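Local structure of 3-deoxy-d-manno-octulosonic-acid transferase (Acinetobacter baumannii, 4BFC) at residues A[99-104]-A[119-124]. The protein probably transfers Kdo from CMP-Kdo to the lipid A precursor in lipopolysaccharide synthesis, the C-terminal CMP-Kdo-binding domain being the part described. Sequence-based numbering, arbitrary orientation. Where two conformers were deposited one is given.
Sequences HRRSMG and MGELWL
Arg101 and Glu121 form a side-on, two-pronged salt bridge, a worked example of how a guanidinium can pair with a carboxylate through its NE edge. The setting is the parallel-sheet, Rossmann-like domain of a GT-B glycosyltransferase: Arg101 follows the outermost strand 98-100, and Glu121 is the N-cap residue of helix 122-128, which comes after the neighbouring strand 113-115. Arg101 NE donates to Glu121 OE1 at 2.9 Å, while Arg101 NH2 reaches Glu121 OE2 at 2.8 Å along an almost straight line, the N-H...O angle being 176°. Each nitrogen thus takes its own oxygen, and both oxygens are met on their syn sides. The two planes lie only 19° apart, so the flat groups meet edge to edge, and the paired bonds limit rotation of either one.

The chains behind these groups run roughly at right angles. Arg101 CG stands trans to the backbone N, and a bend at the next torsion (chi2 61°) swings the NE edge round to face the acid; Glu121, by contrast, is extended beyond CG. Ser118 OG also hydrogen-bonds Glu121 OE1, giving that oxygen a second partner and helping to fix the carboxylate. Arg101 NH2 has a further, weak bond to Gln29 OE1 of helix 24-36. The same helix packs against Leu124 through Phe26, Gln29 and Ala30, so the charged pair sits at the edge of a largely nonpolar junction between helices 24-36 and 122-128, with Gln29 the polar member. There the leucine meets the guanidinium obliquely, Leu124 CD2 lying 3.5 Å from Arg101 NH2.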
loop_
_atom_site.group_PDB
_atom_site.type_symbol
_atom_site.label_atom_id
_atom_site.label_comp_id
_atom_site.label_asym_id
_atom_site.label_seq_id
_atom_site.Cartn_x
_atom_site.Cartn_y
_atom_site.Cartn_z
ATOM N N HIS A 99 -4.690 -12.949 -23.052
ATOM C CA HIS A 99 -4.829 -11.653 -23.707
ATOM C C HIS A 99 -4.876 -10.576 -22.673
ATOM O O HIS A 99 -5.212 -10.818 -21.468
ATOM C CB HIS A 99 -6.032 -11.670 -24.632
ATOM C CG HIS A 99 -5.896 -12.715 -25.699
ATOM N ND1 HIS A 99 -4.841 -12.748 -26.570
ATOM C CD2 HIS A 99 -6.634 -13.863 -25.932
ATOM C CE1 HIS A 99 -4.968 -13.854 -27.358
ATOM N NE2 HIS A 99 -6.049 -14.524 -26.959
ATOM N N ARG A 100 -4.438 -9.386 -23.079
ATOM C CA ARG A 100 -4.181 -8.263 -22.119
ATOM C C ARG A 100 -4.941 -6.992 -22.422
ATOM O O ARG A 100 -4.912 -6.476 -23.559
ATOM C CB ARG A 100 -2.677 -7.910 -22.074
ATOM C CG ARG A 100 -1.737 -9.051 -21.772
ATOM C CD ARG A 100 -0.309 -8.568 -21.787
ATOM N NE ARG A 100 -0.045 -7.832 -20.557
ATOM C CZ ARG A 100 1.182 -7.708 -19.975
ATOM N NH1 ARG A 100 2.286 -8.244 -20.514
ATOM N NH2 ARG A 100 1.299 -7.070 -18.786
ATOM N N ARG A 101 -5.674 -6.465 -21.449
ATOM C CA ARG A 101 -6.363 -5.214 -21.595
ATOM C C ARG A 101 -5.346 -4.116 -21.984
ATOM O O ARG A 101 -5.661 -3.266 -22.804
ATOM C CB ARG A 101 -7.040 -4.844 -20.238
ATOM C CG ARG A 101 -7.791 -3.534 -20.194
ATOM C CD ARG A 101 -8.950 -3.522 -21.191
ATOM N NE ARG A 101 -9.916 -2.520 -20.828
ATOM C CZ ARG A 101 -11.012 -2.281 -21.541
ATOM N NH1 ARG A 101 -11.191 -2.946 -22.673
ATOM N NH2 ARG A 101 -11.872 -1.364 -21.124
ATOM N N SER A 102 -4.150 -4.160 -21.404
ATOM C CA SER A 102 -3.167 -3.076 -21.690
ATOM C C SER A 102 -2.723 -2.994 -23.129
ATOM O O SER A 102 -2.147 -1.953 -23.522
ATOM C CB SER A 102 -1.929 -3.227 -20.833
ATOM O OG SER A 102 -1.144 -4.350 -21.127
ATOM N N MET A 103 -2.932 -4.090 -23.872
ATOM C CA MET A 103 -2.583 -4.138 -25.305
ATOM C C MET A 103 -3.800 -3.945 -26.204
ATOM O O MET A 103 -3.751 -4.212 -27.435
ATOM C CB MET A 103 -1.896 -5.441 -25.625
ATOM C CG MET A 103 -0.620 -5.671 -24.854
ATOM S SD MET A 103 0.022 -7.281 -25.247
ATOM C CE MET A 103 0.037 -7.330 -27.057
ATOM N N GLY A 104 -4.889 -3.464 -25.614
ATOM C CA GLY A 104 -6.196 -3.253 -26.274
ATOM C C GLY A 104 -6.749 -4.571 -26.789
ATOM O O GLY A 104 -7.491 -4.604 -27.780
ATOM N N MET A 119 -5.892 0.398 -14.940
ATOM C CA MET A 119 -6.226 0.995 -13.671
ATOM C C MET A 119 -7.674 1.499 -13.692
ATOM O O MET A 119 -8.175 1.969 -14.730
ATOM C CB MET A 119 -5.192 2.087 -13.320
ATOM C CG MET A 119 -3.780 1.530 -13.058
ATOM S SD MET A 119 -2.874 2.638 -11.991
ATOM C CE MET A 119 -1.215 2.490 -12.667
ATOM N N GLY A 120 -8.428 1.255 -12.628
ATOM C CA GLY A 120 -9.717 1.891 -12.430
ATOM C C GLY A 120 -10.921 1.182 -13.029
ATOM O O GLY A 120 -11.998 1.760 -13.122
ATOM N N GLU A 121 -10.735 -0.069 -13.459
ATOM C CA GLU A 121 -11.786 -0.745 -14.199
ATOM C C GLU A 121 -12.341 -2.003 -13.523
ATOM O O GLU A 121 -13.160 -2.725 -14.106
ATOM C CB GLU A 121 -11.269 -1.106 -15.595
ATOM C CG GLU A 121 -10.693 -0.005 -16.434
ATOM C CD GLU A 121 -10.570 -0.443 -17.890
ATOM O OE1 GLU A 121 -9.659 -1.211 -18.213
ATOM O OE2 GLU A 121 -11.435 -0.037 -18.712
ATOM N N LEU A 122 -11.980 -2.212 -12.250
ATOM C CA LEU A 122 -12.532 -3.343 -11.488
ATOM C C LEU A 122 -14.062 -3.546 -11.619
ATOM O O LEU A 122 -14.539 -4.718 -11.764
ATOM C CB LEU A 122 -12.063 -3.244 -10.017
ATOM C CG LEU A 122 -12.228 -4.524 -9.219
ATOM C CD1 LEU A 122 -11.587 -5.766 -9.851
ATOM C CD2 LEU A 122 -11.842 -4.276 -7.769
ATOM N N TRP A 123 -14.879 -2.464 -11.581
ATOM C CA TRP A 123 -16.325 -2.540 -11.743
ATOM C C TRP A 123 -16.726 -3.140 -13.076
ATOM O O TRP A 123 -17.651 -3.906 -13.140
ATOM C CB TRP A 123 -16.998 -1.176 -11.566
ATOM C CG TRP A 123 -17.222 -0.894 -10.107
ATOM C CD1 TRP A 123 -16.250 -0.792 -9.116
ATOM C CD2 TRP A 123 -18.517 -0.761 -9.395
ATOM N NE1 TRP A 123 -16.827 -0.564 -7.887
ATOM C CE2 TRP A 123 -18.180 -0.535 -7.980
ATOM C CE3 TRP A 123 -19.862 -0.785 -9.773
ATOM C CZ2 TRP A 123 -19.166 -0.349 -7.004
ATOM C CZ3 TRP A 123 -20.844 -0.602 -8.775
ATOM C CH2 TRP A 123 -20.496 -0.387 -7.426
ATOM N N LEU A 124 -16.011 -2.780 -14.140
ATOM C CA LEU A 124 -16.326 -3.363 -15.435
ATOM C C LEU A 124 -16.216 -4.910 -15.379
ATOM O O LEU A 124 -17.118 -5.588 -15.885
ATOM C CB LEU A 124 -15.382 -2.803 -16.523
ATOM C CG LEU A 124 -15.329 -3.307 -17.975
ATOM C CD1 LEU A 124 -16.732 -3.218 -18.513
ATOM C CD2 LEU A 124 -14.314 -2.482 -18.817
#